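PDB 3EFA: putative Acetyltransferase, which probably transfers an acetyl group from acetyl-coenzyme A to an amine of its substrate, as other GNAT-family N-acetyltransferases do. Local coordinates for residues A[37-42]-A[61-66]. Numbering follows the deposited sequence.
Sequences EFDVKD and TLRLEP
Arg63 meets Asp39 end-on in a two-pronged salt bridge: NH1 donates to Asp39 OD1 at 2.8 Å and NH2 to Asp39 OD2 at 3.2 Å. Both oxygens are met on their syn sides, though from somewhat out of the carboxylate plane, and the two flat groups lie 22° apart. The bridge ties the type I beta turn from Asp39 to Asp42, in the loop after helix 34-37, to strand 57-66 of the GNAT-fold sheet. A second acid of the turn shares the same nitrogen, for Arg63 NH1 also reaches Asp42 OD1 at 3.2 Å. This bond lies in the guanidinium plane but comes down on the Asp42 carboxylate from above. On the strand itself, Glu65 OE2 takes both NE and NH2 of Arg63 from the same face of its carboxylate, the NE bond measuring 2.9 Å, so three carboxylates surround the guanidinium edge and fix its rotation. The arginine gets there with CG anti to its own N (chi1 -176°) and an otherwise extended chain bent at chi3. Exchanging Arg63 for a methionine would probably leave Asp39 and Glu65 without their main counter-charge and remove the direct ionic tie between turn and strand, although Asp42 would keep Tyr48 OH and Arg22, which link this network to strand 48-52 and helix 12-29. The turn is braced internally as well: Asp39 N donates to Asp42 OD2 at 3.1 Å, while the backbone bond from Asp42 N to Asp39 O closes it. Packing adds little beyond these charges, and the segments bury just 162 Å² between them. Lys41 turns its amine away from the strand and lends only its aliphatic base, with CB lying over one face of the guanidinium, toward the rim, 3.7 Å from Arg63 NH1.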
loop_
_atom_site.group_PDB
_atom_site.type_symbol
_atom_site.label_atom_id
_atom_site.label_comp_id
_atom_site.label_asym_id
_atom_site.label_seq_id
_atom_site.Cartn_x
_atom_site.Cartn_y
_atom_site.Cartn_z
ATOM N N GLU A 37 -6.535 -8.809 -18.522
ATOM C CA GLU A 37 -6.950 -9.801 -17.520
ATOM C C GLU A 37 -5.903 -10.900 -17.304
ATOM O O GLU A 37 -5.550 -11.210 -16.159
ATOM C CB GLU A 37 -8.290 -10.449 -17.890
ATOM C CG GLU A 37 -8.694 -11.595 -16.962
ATOM C CD GLU A 37 -8.822 -11.140 -15.506
ATOM O OE1 GLU A 37 -9.117 -9.943 -15.298
ATOM O OE2 GLU A 37 -8.630 -11.968 -14.577
ATOM N N PHE A 38 -5.422 -11.486 -18.403
ATOM C CA PHE A 38 -4.441 -12.559 -18.338
ATOM C C PHE A 38 -3.044 -11.993 -18.535
ATOM O O PHE A 38 -2.770 -11.320 -19.530
ATOM C CB PHE A 38 -4.805 -13.693 -19.331
ATOM C CG PHE A 38 -6.196 -14.233 -19.106
ATOM C CD1 PHE A 38 -6.444 -15.119 -18.049
ATOM C CD2 PHE A 38 -7.267 -13.785 -19.879
ATOM C CE1 PHE A 38 -7.743 -15.590 -17.792
ATOM C CE2 PHE A 38 -8.563 -14.239 -19.639
ATOM C CZ PHE A 38 -8.810 -15.146 -18.592
ATOM N N ASP A 39 -2.172 -12.246 -17.562
ATOM C CA ASP A 39 -0.919 -11.494 -17.467
ATOM C C ASP A 39 0.273 -12.402 -17.265
ATOM O O ASP A 39 0.138 -13.638 -17.207
ATOM C CB ASP A 39 -0.984 -10.438 -16.335
ATOM C CG ASP A 39 -0.972 -11.062 -14.921
ATOM O OD1 ASP A 39 -0.874 -12.303 -14.772
ATOM O OD2 ASP A 39 -1.056 -10.297 -13.932
ATOM N N VAL A 40 1.435 -11.773 -17.120
ATOM C CA VAL A 40 2.698 -12.484 -16.978
ATOM C C VAL A 40 2.778 -13.427 -15.754
ATOM O O VAL A 40 3.564 -14.369 -15.760
ATOM C CB VAL A 40 3.884 -11.507 -16.997
ATOM C CG1 VAL A 40 3.979 -10.736 -15.659
ATOM C CG2 VAL A 40 5.170 -12.246 -17.318
ATOM N N LYS A 41 1.963 -13.198 -14.723
ATOM C CA LYS A 41 1.920 -14.123 -13.580
ATOM C C LYS A 41 1.168 -15.443 -13.861
ATOM O O LYS A 41 1.261 -16.403 -13.081
ATOM C CB LYS A 41 1.311 -13.456 -12.343
ATOM C CG LYS A 41 1.968 -12.166 -11.926
ATOM C CD LYS A 41 3.377 -12.380 -11.399
ATOM C CE LYS A 41 4.024 -11.038 -11.047
ATOM N NZ LYS A 41 5.518 -11.095 -11.009
ATOM N N ASP A 42 0.409 -15.492 -14.949
ATOM C CA ASP A 42 -0.334 -16.718 -15.259
ATOM C C ASP A 42 0.552 -17.739 -15.959
ATOM O O ASP A 42 0.521 -17.836 -17.179
ATOM C CB ASP A 42 -1.559 -16.420 -16.126
ATOM C CG ASP A 42 -2.658 -15.722 -15.353
ATOM O OD1 ASP A 42 -3.056 -16.253 -14.294
ATOM O OD2 ASP A 42 -3.130 -14.656 -15.806
ATOM N N THR A 61 -13.692 -18.272 -7.565
ATOM C CA THR A 61 -12.237 -18.456 -7.659
ATOM C C THR A 61 -11.429 -17.244 -7.186
ATOM O O THR A 61 -11.915 -16.115 -7.187
ATOM C CB THR A 61 -11.785 -18.798 -9.126
ATOM O OG1 THR A 61 -10.377 -19.063 -9.156
ATOM C CG2 THR A 61 -12.069 -17.636 -10.070
ATOM N N LEU A 62 -10.190 -17.495 -6.786
ATOM C CA LEU A 62 -9.204 -16.431 -6.568
ATOM C C LEU A 62 -7.777 -16.912 -6.915
ATOM O O LEU A 62 -7.512 -18.118 -6.959
ATOM C CB LEU A 62 -9.288 -15.872 -5.133
ATOM C CG LEU A 62 -8.939 -16.744 -3.915
ATOM C CD1 LEU A 62 -7.426 -16.881 -3.714
ATOM C CD2 LEU A 62 -9.590 -16.171 -2.656
ATOM N N ARG A 63 -6.872 -15.970 -7.174
ATOM C CA ARG A 63 -5.496 -16.302 -7.539
ATOM C C ARG A 63 -4.539 -16.074 -6.359
ATOM O O ARG A 63 -4.557 -15.011 -5.713
ATOM C CB ARG A 63 -5.044 -15.492 -8.774
ATOM C CG ARG A 63 -3.616 -15.843 -9.299
ATOM C CD ARG A 63 -3.283 -15.196 -10.662
ATOM N NE ARG A 63 -2.919 -13.775 -10.550
ATOM C CZ ARG A 63 -2.489 -13.011 -11.557
ATOM N NH1 ARG A 63 -2.356 -13.519 -12.789
ATOM N NH2 ARG A 63 -2.183 -11.729 -11.331
ATOM N N LEU A 64 -3.697 -17.063 -6.075
ATOM C CA LEU A 64 -2.731 -16.911 -4.984
ATOM C C LEU A 64 -1.456 -16.187 -5.456
ATOM O O LEU A 64 -0.774 -16.655 -6.372
ATOM C CB LEU A 64 -2.440 -18.274 -4.331
ATOM C CG LEU A 64 -3.746 -18.837 -3.728
ATOM C CD1 LEU A 64 -3.955 -20.314 -3.975
ATOM C CD2 LEU A 64 -3.900 -18.495 -2.230
ATOM N N GLU A 65 -1.179 -15.028 -4.845
ATOM C CA GLU A 65 -0.050 -14.165 -5.212
ATOM C C GLU A 65 0.842 -13.809 -3.998
ATOM O O GLU A 65 0.767 -12.694 -3.455
ATOM C CB GLU A 65 -0.543 -12.873 -5.898
ATOM C CG GLU A 65 -1.557 -13.085 -7.032
ATOM C CD GLU A 65 -2.075 -11.779 -7.656
ATOM O OE1 GLU A 65 -1.516 -10.690 -7.364
ATOM O OE2 GLU A 65 -3.051 -11.841 -8.441
ATOM N N PRO A 66 1.719 -14.743 -3.596
ATOM C CA PRO A 66 2.645 -14.492 -2.469
ATOM C C PRO A 66 3.518 -13.253 -2.704
ATOM O O PRO A 66 3.995 -13.056 -3.829
ATOM C CB PRO A 66 3.566 -15.716 -2.453
ATOM C CG PRO A 66 3.126 -16.626 -3.589
ATOM C CD PRO A 66 2.052 -15.946 -4.388
#